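Local coordinates for N-terminal acetyltransferase-like protein (Chaetomium thermophilum, PDB 5NNP) that probably acts as the TPR-repeat auxiliary subunit of an N-terminal acetyltransferase complex, contributing to transferase activity, at residues 411-414 with 415-418; 374-377 with 378-382; 324-327 with 328-332; 382-385 with 386-389. All coordinates share one frame; numbering follows the deposited sequence.

How the contacts relate
Contacts 1 to 3 are buried turns of three helical pieces, 408-421, 369-381 and 325-329, while contact 4 is a surface loop joining helix 369-381 to helix 390-403. All four belong to the part of the chain that resembles NatA auxiliary subunits. Contact 2 stands in the middle: Y376 OH meets T413 OG1 of contact 1, its Y377 and H381 pack on F326 of contact 3, and it shares Y382 with contact 4. Contacts 1 and 2 have regular helix bonds under aliphatic and aromatic side chains, contact 3 has a looser turn beside another protein, and contact 4 replaces helical bonds with an arginine grip and a methionine packed against two tyrosines.

Contact 1: residues 411-414 with 415-418; sequences HMTK and ARIF. With PO4 (phosphate ion), chain U.
K414 and F418 run side by side along one flank of helix 408-421, four residues apart. With CG anti to its backbone N (chi1 -173°), the lysine lays its chain beside the F418 ring, bringing CE to 3.8 Å from F418 CE2. A long aliphatic arm suits this place: its carbons pack on the ring while NZ goes on to a salt bridge with E398. F418 also receives K426 in a cation-pi contact, and K414 O stands over one ring face, offset toward the rim.

Backbone bonds carry the turn. A415 N gives a nearly straight bond to H411 O (3.0 Å, 174°), and F418 N reaches K414 O at 3.2 Å. The small A415 lets helix 424-436 approach through T430 and M431.

A second charged group, R416, bends its chain at chi3 (-73°) and carries the guanidinium beside M412. NE and NH2 both bond to phosphate O4, at 3.1 and 2.8 Å, and O4 lies near the guanidinium plane. K450 NZ also binds this ion, which probably came from the crystallisation liquor. Two bonds to one oxygen are likely to restrict rotation of the guanidinium, and with K450 they are consistent with a basic patch that can hold an anion.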
loop_
_atom_site.group_PDB
_atom_site.type_symbol
_atom_site.label_atom_id
_atom_site.label_comp_id
_atom_site.label_asym_id
_atom_site.label_seq_id
_atom_site.Cartn_x
_atom_site.Cartn_y
_atom_site.Cartn_z
ATOM N N HIS A 411 28.215 -12.037 -8.813
ATOM C CA HIS A 411 27.696 -12.433 -10.122
ATOM C C HIS A 411 26.437 -11.644 -10.504
ATOM O O HIS A 411 26.197 -11.387 -11.684
ATOM C CB HIS A 411 27.411 -13.938 -10.160
ATOM C CG HIS A 411 28.640 -14.784 -10.064
ATOM N ND1 HIS A 411 29.400 -15.119 -11.164
ATOM C CD2 HIS A 411 29.255 -15.346 -8.996
ATOM C CE1 HIS A 411 30.427 -15.859 -10.780
ATOM N NE2 HIS A 411 30.360 -16.012 -9.471
ATOM N N MET A 412 25.651 -11.258 -9.503
ATOM C CA MET A 412 24.425 -10.504 -9.726
ATOM C C MET A 412 24.739 -9.166 -10.373
ATOM O O MET A 412 24.106 -8.769 -11.349
ATOM C CB MET A 412 23.684 -10.285 -8.413
ATOM C CG MET A 412 22.453 -9.461 -8.573
ATOM S SD MET A 412 21.466 -9.295 -7.062
ATOM C CE MET A 412 22.690 -8.771 -5.866
ATOM N N THR A 413 25.734 -8.480 -9.821
ATOM C CA THR A 413 26.183 -7.204 -10.357
ATOM C C THR A 413 26.744 -7.372 -11.769
ATOM O O THR A 413 26.525 -6.527 -12.644
ATOM C CB THR A 413 27.247 -6.563 -9.447
ATOM O OG1 THR A 413 26.605 -5.999 -8.299
ATOM C CG2 THR A 413 27.986 -5.452 -10.176
ATOM N N LYS A 414 27.468 -8.467 -11.983
ATOM C CA LYS A 414 28.045 -8.749 -13.285
ATOM C C LYS A 414 26.980 -8.807 -14.371
ATOM O O LYS A 414 27.101 -8.161 -15.418
ATOM C CB LYS A 414 28.807 -10.062 -13.249
ATOM C CG LYS A 414 29.573 -10.330 -14.517
ATOM C CD LYS A 414 30.491 -11.487 -14.339
ATOM C CE LYS A 414 30.364 -12.424 -15.497
ATOM N NZ LYS A 414 31.542 -13.319 -15.519
ATOM N N ALA A 415 25.946 -9.604 -14.111
ATOM C CA ALA A 415 24.780 -9.681 -14.986
ATOM C C ALA A 415 24.188 -8.303 -15.291
ATOM O O ALA A 415 23.735 -8.050 -16.407
ATOM C CB ALA A 415 23.701 -10.593 -14.356
ATOM N N ARG A 416 24.177 -7.426 -14.297
ATOM C CA ARG A 416 23.553 -6.114 -14.447
ATOM C C ARG A 416 24.372 -5.237 -15.385
ATOM O O ARG A 416 23.833 -4.386 -16.093
ATOM C CB ARG A 416 23.387 -5.436 -13.083
ATOM C CG ARG A 416 22.675 -4.099 -13.133
ATOM C CD ARG A 416 22.472 -3.519 -11.737
ATOM N NE ARG A 416 21.443 -4.232 -10.980
ATOM C CZ ARG A 416 21.687 -5.146 -10.043
ATOM N NH1 ARG A 416 22.937 -5.472 -9.731
ATOM N NH2 ARG A 416 20.676 -5.734 -9.410
ATOM N N ILE A 417 25.681 -5.465 -15.402
ATOM C CA ILE A 417 26.573 -4.748 -16.301
ATOM C C ILE A 417 26.295 -5.182 -17.738
ATOM O O ILE A 417 26.194 -4.348 -18.663
ATOM C CB ILE A 417 28.047 -4.993 -15.918
ATOM C CG1 ILE A 417 28.278 -4.528 -14.477
ATOM C CG2 ILE A 417 28.994 -4.274 -16.859
ATOM C CD1 ILE A 417 29.691 -4.699 -13.978
ATOM N N PHE A 418 26.143 -6.491 -17.920
ATOM C CA PHE A 418 25.758 -7.029 -19.221
ATOM C C PHE A 418 24.458 -6.404 -19.677
ATOM O O PHE A 418 24.366 -5.911 -20.798
ATOM C CB PHE A 418 25.618 -8.544 -19.170
ATOM C CG PHE A 418 26.921 -9.259 -19.041
ATOM C CD1 PHE A 418 28.082 -8.691 -19.545
ATOM C CD2 PHE A 418 26.993 -10.493 -18.415
ATOM C CE1 PHE A 418 29.290 -9.345 -19.436
ATOM C CE2 PHE A 418 28.197 -11.149 -18.295
ATOM C CZ PHE A 418 29.350 -10.577 -18.808
HETATM P P PO4 U . 17.757 -4.618 -11.738
HETATM O O1 PO4 U . 18.665 -5.417 -12.639
HETATM O O2 PO4 U . 17.564 -3.249 -12.353
HETATM O O3 PO4 U . 16.409 -5.294 -11.606
HETATM O O4 PO4 U . 18.394 -4.511 -10.372
#

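Contact 2: residues 374-377 with 378-382; sequences ALYY and LAQHY
Residues 374-381 lie in the last turns of helix 369-381, where the amides of L378, A379, Q380 and H381 each bond to the carbonyl four residues back, the shortest being H381 N to Y377 O at 2.8 Å. Y376 and Q380 carry the side-chain contact. The tyrosine ring stands with CG anti to the backbone N (chi1 -176°), which brings its face against the glutamine arm. Q380 CG lies over that face, offset toward the rim, and Q380 CD comes 3.6 Å from Y376 CZ, with ring and amide planes 30° apart. Glutamine fits because its CG methylene and flat amide can both lie against an aromatic surface. The hydroxyl of Y376 has its own partner, T413 OG1 of helix 408-421, and the Q380 amide makes no hydrogen bond to it.

On another flank Y377 and H381 approach obliquely, Y377 CE1 lying 4.3 Å from H381 ND1. Y333 joins them, its hydroxyl bonding to both H381 ND1 and Y377 OH. The imidazole turns its edge to the next residue, so that H381 CD2 sits 3.5 Å above the centre of the Y382 ring. A379 is small enough for V397 of helix 390-403 to pack on it. The hydroxyls of Y376 and Y377 and ND1 of H381 are thus met by hydrogen bonds, so this helix, part of which falls in a predicted TPR repeat, joins its neighbours through polar atoms as well as hydrophobic faces.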
loop_
_atom_site.group_PDB
_atom_site.type_symbol
_atom_site.label_atom_id
_atom_site.label_comp_id
_atom_site.label_asym_id
_atom_site.label_seq_id
_atom_site.Cartn_x
_atom_site.Cartn_y
_atom_site.Cartn_z
ATOM N N ALA A 374 35.621 -3.806 -1.218
ATOM C CA ALA A 374 36.052 -2.609 -1.938
ATOM C C ALA A 374 35.989 -2.820 -3.446
ATOM O O ALA A 374 35.579 -1.930 -4.177
ATOM C CB ALA A 374 37.464 -2.209 -1.524
ATOM N N LEU A 375 36.409 -3.987 -3.920
ATOM C CA LEU A 375 36.369 -4.245 -5.354
ATOM C C LEU A 375 34.912 -4.249 -5.811
ATOM O O LEU A 375 34.575 -3.727 -6.873
ATOM C CB LEU A 375 37.064 -5.571 -5.708
ATOM C CG LEU A 375 38.595 -5.647 -5.565
ATOM C CD1 LEU A 375 39.071 -7.077 -5.768
ATOM C CD2 LEU A 375 39.316 -4.718 -6.547
ATOM N N TYR A 376 34.047 -4.827 -4.988
ATOM C CA TYR A 376 32.617 -4.863 -5.276
ATOM C C TYR A 376 31.989 -3.476 -5.260
ATOM O O TYR A 376 31.061 -3.204 -6.029
ATOM C CB TYR A 376 31.892 -5.756 -4.272
ATOM C CG TYR A 376 30.425 -5.924 -4.574
ATOM C CD1 TYR A 376 30.005 -6.493 -5.765
ATOM C CD2 TYR A 376 29.460 -5.532 -3.662
ATOM C CE1 TYR A 376 28.663 -6.659 -6.042
ATOM C CE2 TYR A 376 28.115 -5.689 -3.935
ATOM C CZ TYR A 376 27.724 -6.253 -5.125
ATOM O OH TYR A 376 26.389 -6.415 -5.399
ATOM N N TYR A 377 32.476 -2.607 -4.372
ATOM C CA TYR A 377 31.979 -1.233 -4.320
ATOM C C TYR A 377 32.340 -0.529 -5.618
ATOM O O TYR A 377 31.531 0.203 -6.203
ATOM C CB TYR A 377 32.550 -0.453 -3.134
ATOM C CG TYR A 377 32.014 0.967 -3.040
ATOM C CD1 TYR A 377 32.540 1.996 -3.828
ATOM C CD2 TYR A 377 30.981 1.282 -2.168
ATOM C CE1 TYR A 377 32.048 3.290 -3.739
ATOM C CE2 TYR A 377 30.487 2.562 -2.074
ATOM C CZ TYR A 377 31.019 3.563 -2.860
ATOM O OH TYR A 377 30.512 4.843 -2.751
ATOM N N LEU A 378 33.570 -0.745 -6.059
ATOM C CA LEU A 378 34.036 -0.098 -7.265
ATOM C C LEU A 378 33.281 -0.633 -8.479
ATOM O O LEU A 378 33.017 0.108 -9.427
ATOM C CB LEU A 378 35.539 -0.286 -7.420
ATOM C CG LEU A 378 36.360 0.611 -6.497
ATOM C CD1 LEU A 378 37.771 0.079 -6.330
ATOM C CD2 LEU A 378 36.365 2.036 -7.035
ATOM N N ALA A 379 32.914 -1.913 -8.440
ATOM C CA ALA A 379 32.198 -2.525 -9.554
ATOM C C ALA A 379 30.868 -1.826 -9.724
ATOM O O ALA A 379 30.449 -1.497 -10.835
ATOM C CB ALA A 379 31.990 -3.996 -9.317
ATOM N N GLN A 380 30.220 -1.580 -8.598
ATOM C CA GLN A 380 28.913 -0.964 -8.601
ATOM C C GLN A 380 28.985 0.519 -8.916
ATOM O O GLN A 380 28.118 1.046 -9.608
ATOM C CB GLN A 380 28.228 -1.205 -7.261
ATOM C CG GLN A 380 27.710 -2.610 -7.170
ATOM C CD GLN A 380 26.966 -2.857 -5.908
ATOM O OE1 GLN A 380 27.527 -2.790 -4.810
ATOM N NE2 GLN A 380 25.685 -3.139 -6.042
ATOM N N HIS A 381 30.021 1.179 -8.412
ATOM C CA HIS A 381 30.254 2.590 -8.709
ATOM C C HIS A 381 30.208 2.835 -10.209
ATOM O O HIS A 381 29.463 3.681 -10.694
ATOM C CB HIS A 381 31.608 3.041 -8.145
ATOM C CG HIS A 381 31.925 4.487 -8.385
ATOM N ND1 HIS A 381 31.672 5.472 -7.451
ATOM C CD2 HIS A 381 32.500 5.111 -9.443
ATOM C CE1 HIS A 381 32.065 6.639 -7.928
ATOM N NE2 HIS A 381 32.568 6.448 -9.134
ATOM N N TYR A 382 31.002 2.070 -10.940
ATOM C CA TYR A 382 31.149 2.277 -12.363
ATOM C C TYR A 382 30.046 1.611 -13.173
ATOM O O TYR A 382 30.008 1.722 -14.395
ATOM C CB TYR A 382 32.518 1.787 -12.792
ATOM C CG TYR A 382 33.592 2.690 -12.269
ATOM C CD1 TYR A 382 33.791 3.954 -12.825
ATOM C CD2 TYR A 382 34.392 2.304 -11.211
ATOM C CE1 TYR A 382 34.771 4.802 -12.349
ATOM C CE2 TYR A 382 35.372 3.140 -10.728
ATOM C CZ TYR A 382 35.557 4.390 -11.298
ATOM O OH TYR A 382 36.534 5.223 -10.811
#

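Contact 3: residues 324-327 with 328-332; sequences STFA and NLKHL
F326 and K330 meet on a short, weakly bonded helical turn, residues 325-329, that tightens into a 3-10 segment at 330-332. The apolar packing centres on F326, whose ring is directed along the turn by its first torsion (CG opposite the backbone N, chi1 -177°). K330 CB approaches F326 CE2 obliquely at 3.7 Å, the lysine chain crossing the phenylalanine at about a right angle. The ring also meets Y377, Y333 and Y384 edge-to-face. Replacing it with alanine would probably open a gap among these three tyrosines and leave K330 CB without its aromatic support. Beside it, T325 CG2 and L329 CD1 run together at 3.9 Å, both facing helix 303-320, where the threonine methyl and the leucine branch suit the buried surface.

The polar ends have partners beyond these residues. S324 OG bonds to the backbone of another protein chain, which also packs on A327, T325 OG1 to V322 O, and N328 ND2 to D291.

The backbone bonds mix three- and four-residue spacings. N328 N reaches S324 O at 3.2 Å and, weakly, T325 O; L329 N goes to F326 O. That oxygen also takes a weak bond from K330 N, and L329 N, 2.9 Å from F326 O, stands 60° out of its carbonyl plane.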
loop_
_atom_site.group_PDB
_atom_site.type_symbol
_atom_site.label_atom_id
_atom_site.label_comp_id
_atom_site.label_asym_id
_atom_site.label_seq_id
_atom_site.Cartn_x
_atom_site.Cartn_y
_atom_site.Cartn_z
ATOM N N SER A 324 26.418 -4.291 0.951
ATOM C CA SER A 324 25.407 -3.258 0.713
ATOM C C SER A 324 25.923 -1.833 0.936
ATOM O O SER A 324 25.142 -0.885 1.058
ATOM C CB SER A 324 24.206 -3.489 1.619
ATOM O OG SER A 324 23.784 -4.830 1.553
ATOM N N THR A 325 27.238 -1.681 1.018
ATOM C CA THR A 325 27.814 -0.381 1.318
ATOM C C THR A 325 27.456 0.649 0.237
ATOM O O THR A 325 26.991 1.751 0.532
ATOM C CB THR A 325 29.339 -0.491 1.466
ATOM O OG1 THR A 325 29.642 -1.353 2.577
ATOM C CG2 THR A 325 29.968 0.878 1.680
ATOM N N PHE A 326 27.667 0.295 -1.026
ATOM C CA PHE A 326 27.322 1.220 -2.095
ATOM C C PHE A 326 25.847 1.666 -2.031
ATOM O O PHE A 326 25.552 2.857 -2.131
ATOM C CB PHE A 326 27.609 0.610 -3.461
ATOM C CG PHE A 326 27.344 1.548 -4.591
ATOM C CD1 PHE A 326 28.309 2.470 -4.986
ATOM C CD2 PHE A 326 26.123 1.546 -5.244
ATOM C CE1 PHE A 326 28.068 3.354 -6.021
ATOM C CE2 PHE A 326 25.878 2.433 -6.285
ATOM C CZ PHE A 326 26.855 3.334 -6.671
ATOM N N ALA A 327 24.934 0.715 -1.853
ATOM C CA ALA A 327 23.501 1.019 -1.847
ATOM C C ALA A 327 23.127 1.999 -0.734
ATOM O O ALA A 327 22.188 2.762 -0.859
ATOM C CB ALA A 327 22.698 -0.251 -1.713
ATOM N N ASN A 328 23.895 1.963 0.346
ATOM C CA ASN A 328 23.678 2.814 1.498
ATOM C C ASN A 328 24.252 4.217 1.280
ATOM O O ASN A 328 23.955 5.142 2.033
ATOM C CB ASN A 328 24.304 2.169 2.739
ATOM C CG ASN A 328 23.678 2.651 4.037
ATOM O OD1 ASN A 328 22.456 2.790 4.141
ATOM N ND2 ASN A 328 24.519 2.911 5.037
ATOM N N LEU A 329 25.057 4.387 0.233
ATOM C CA LEU A 329 25.720 5.672 0.016
ATOM C C LEU A 329 25.417 6.361 -1.327
ATOM O O LEU A 329 25.713 7.550 -1.488
ATOM C CB LEU A 329 27.238 5.496 0.167
ATOM C CG LEU A 329 27.776 5.095 1.548
ATOM C CD1 LEU A 329 29.236 4.743 1.475
ATOM C CD2 LEU A 329 27.558 6.189 2.592
ATOM N N LYS A 330 24.811 5.644 -2.272
ATOM C CA LYS A 330 24.639 6.168 -3.636
ATOM C C LYS A 330 23.791 7.433 -3.726
ATOM O O LYS A 330 23.866 8.161 -4.718
ATOM C CB LYS A 330 24.029 5.104 -4.545
ATOM C CG LYS A 330 22.640 4.646 -4.149
ATOM C CD LYS A 330 22.152 3.596 -5.116
ATOM C CE LYS A 330 20.647 3.563 -5.187
ATOM N NZ LYS A 330 20.189 2.569 -6.193
ATOM N N HIS A 331 22.986 7.688 -2.700
ATOM C CA HIS A 331 22.197 8.916 -2.617
ATOM C C HIS A 331 23.072 10.174 -2.613
ATOM O O HIS A 331 22.592 11.264 -2.926
ATOM C CB HIS A 331 21.326 8.908 -1.359
ATOM C CG HIS A 331 22.112 8.951 -0.080
ATOM N ND1 HIS A 331 22.721 7.837 0.463
ATOM C CD2 HIS A 331 22.387 9.975 0.761
ATOM C CE1 HIS A 331 23.336 8.173 1.585
ATOM N NE2 HIS A 331 23.152 9.467 1.786
ATOM N N LEU A 332 24.340 10.022 -2.234
ATOM C CA LEU A 332 25.283 11.149 -2.191
ATOM C C LEU A 332 25.846 11.508 -3.565
ATOM O O LEU A 332 26.427 12.572 -3.744
ATOM C CB LEU A 332 26.450 10.841 -1.253
ATOM C CG LEU A 332 26.170 10.674 0.236
ATOM C CD1 LEU A 332 27.400 10.122 0.915
ATOM C CD2 LEU A 332 25.770 11.998 0.857
#

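Contact 4: residues 382-385 with 386-389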
loop_
_atom_site.group_PDB
_atom_site.type_symbol
_atom_site.label_atom_id
_atom_site.label_comp_id
_atom_site.label_asym_id
_atom_site.label_seq_id
_atom_site.Cartn_x
_atom_site.Cartn_y
_atom_site.Cartn_z
ATOM N N TYR A 382 31.002 2.070 -10.940
ATOM C CA TYR A 382 31.149 2.277 -12.363
ATOM C C TYR A 382 30.046 1.611 -13.173
ATOM O O TYR A 382 30.008 1.722 -14.395
ATOM C CB TYR A 382 32.518 1.787 -12.792
ATOM C CG TYR A 382 33.592 2.690 -12.269
ATOM C CD1 TYR A 382 33.791 3.954 -12.825
ATOM C CD2 TYR A 382 34.392 2.304 -11.211
ATOM C CE1 TYR A 382 34.771 4.802 -12.349
ATOM C CE2 TYR A 382 35.372 3.140 -10.728
ATOM C CZ TYR A 382 35.557 4.390 -11.298
ATOM O OH TYR A 382 36.534 5.223 -10.811
ATOM N N ASN A 383 29.132 0.938 -12.482
ATOM C CA ASN A 383 27.938 0.421 -13.129
ATOM C C ASN A 383 26.782 1.418 -12.982
ATOM O O ASN A 383 25.845 1.440 -13.781
ATOM C CB ASN A 383 27.563 -0.926 -12.534
ATOM C CG ASN A 383 26.586 -1.684 -13.396
ATOM O OD1 ASN A 383 26.549 -1.510 -14.622
ATOM N ND2 ASN A 383 25.778 -2.528 -12.763
ATOM N N TYR A 384 26.875 2.256 -11.957
ATOM C CA TYR A 384 25.842 3.233 -11.647
ATOM C C TYR A 384 25.770 4.315 -12.736
ATOM O O TYR A 384 26.794 4.775 -13.249
ATOM C CB TYR A 384 26.113 3.851 -10.271
ATOM C CG TYR A 384 24.943 4.593 -9.681
ATOM C CD1 TYR A 384 23.752 3.939 -9.407
ATOM C CD2 TYR A 384 25.033 5.939 -9.378
ATOM C CE1 TYR A 384 22.675 4.611 -8.859
ATOM C CE2 TYR A 384 23.965 6.616 -8.828
ATOM C CZ TYR A 384 22.789 5.946 -8.573
ATOM O OH TYR A 384 21.723 6.615 -8.027
ATOM N N TYR A 385 24.557 4.721 -13.086
ATOM C CA TYR A 385 24.362 5.559 -14.258
ATOM C C TYR A 385 24.950 6.957 -14.067
ATOM O O TYR A 385 25.222 7.677 -15.032
ATOM C CB TYR A 385 22.871 5.644 -14.593
ATOM C CG TYR A 385 22.071 6.517 -13.657
ATOM C CD1 TYR A 385 21.514 6.000 -12.494
ATOM C CD2 TYR A 385 21.860 7.868 -13.946
ATOM C CE1 TYR A 385 20.777 6.805 -11.640
ATOM C CE2 TYR A 385 21.126 8.683 -13.101
ATOM C CZ TYR A 385 20.587 8.148 -11.950
ATOM O OH TYR A 385 19.859 8.957 -11.107
ATOM N N MET A 386 25.160 7.330 -12.815
ATOM C CA MET A 386 25.674 8.652 -12.500
ATOM C C MET A 386 27.182 8.711 -12.662
ATOM O O MET A 386 27.760 9.785 -12.812
ATOM C CB MET A 386 25.275 9.051 -11.081
ATOM C CG MET A 386 23.770 9.050 -10.850
ATOM S SD MET A 386 23.220 10.515 -9.965
ATOM C CE MET A 386 24.003 11.793 -10.952
ATOM N N SER A 387 27.817 7.548 -12.633
ATOM C CA SER A 387 29.264 7.463 -12.792
ATOM C C SER A 387 29.656 6.300 -13.698
ATOM O O SER A 387 30.717 5.704 -13.534
ATOM C CB SER A 387 29.932 7.316 -11.426
ATOM O OG SER A 387 29.184 6.454 -10.587
ATOM N N ARG A 388 28.798 5.999 -14.670
ATOM C CA ARG A 388 28.927 4.777 -15.453
ATOM C C ARG A 388 30.199 4.700 -16.281
ATOM O O ARG A 388 30.565 5.639 -17.001
ATOM C CB ARG A 388 27.721 4.608 -16.374
ATOM C CG ARG A 388 27.709 3.295 -17.138
ATOM C CD ARG A 388 26.303 2.960 -17.599
ATOM N NE ARG A 388 25.448 2.594 -16.474
ATOM C CZ ARG A 388 24.124 2.513 -16.543
ATOM N NH1 ARG A 388 23.511 2.782 -17.687
ATOM N NH2 ARG A 388 23.415 2.168 -15.472
ATOM N N ASP A 389 30.863 3.557 -16.151
ATOM C CA ASP A 389 31.947 3.156 -17.032
ATOM C C ASP A 389 31.924 1.635 -17.062
ATOM O O ASP A 389 32.591 0.978 -16.270
ATOM C CB ASP A 389 33.290 3.695 -16.538
ATOM C CG ASP A 389 34.444 3.349 -17.470
ATOM O OD1 ASP A 389 34.367 2.320 -18.177
ATOM O OD2 ASP A 389 35.437 4.109 -17.489
#
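N383 O is gripped side-on by R388, whose NE and NH2 each lie 3.0 Å from it. With CG anti to the backbone N (chi1 -175°) and a bend at chi3 (-70°), the arginine turns its guanidinium back to this oxygen. The acceptor sits in the guanidinium plane, with NH2 nearly along the C=O axis and NE above the carbonyl plane. Arginine suits the place because two neighbouring N-H groups can share one oxygen, and one face of its guanidinium lies over the Y385 backbone. A second link closes the loop, D389 N to Y382 O at 2.7 Å. Between them runs a type I beta turn, Y384 to S387, with S387 N bonded to Y384 O.

M386 lies beside two tyrosines. Its CG sits over the Y385 face, 3.6 Å from the centroid, a CH-pi contact. Its SD makes oblique Met-aromatic contacts with Y385, 4.7 Å from the centroid, and with Y384, 5.3 Å from the centroid. A serine in place of Y384 would probably cost M386 SD one aromatic partner and take from F326 one of its edge-to-face neighbours.

The loop joins helix 369-381 to helix 390-403. S387 OG ties back to H381 O, D389 is the N-cap of the second helix with OD1 on R392 N, and N383 OD1 bonds to H420 on helix 408-421.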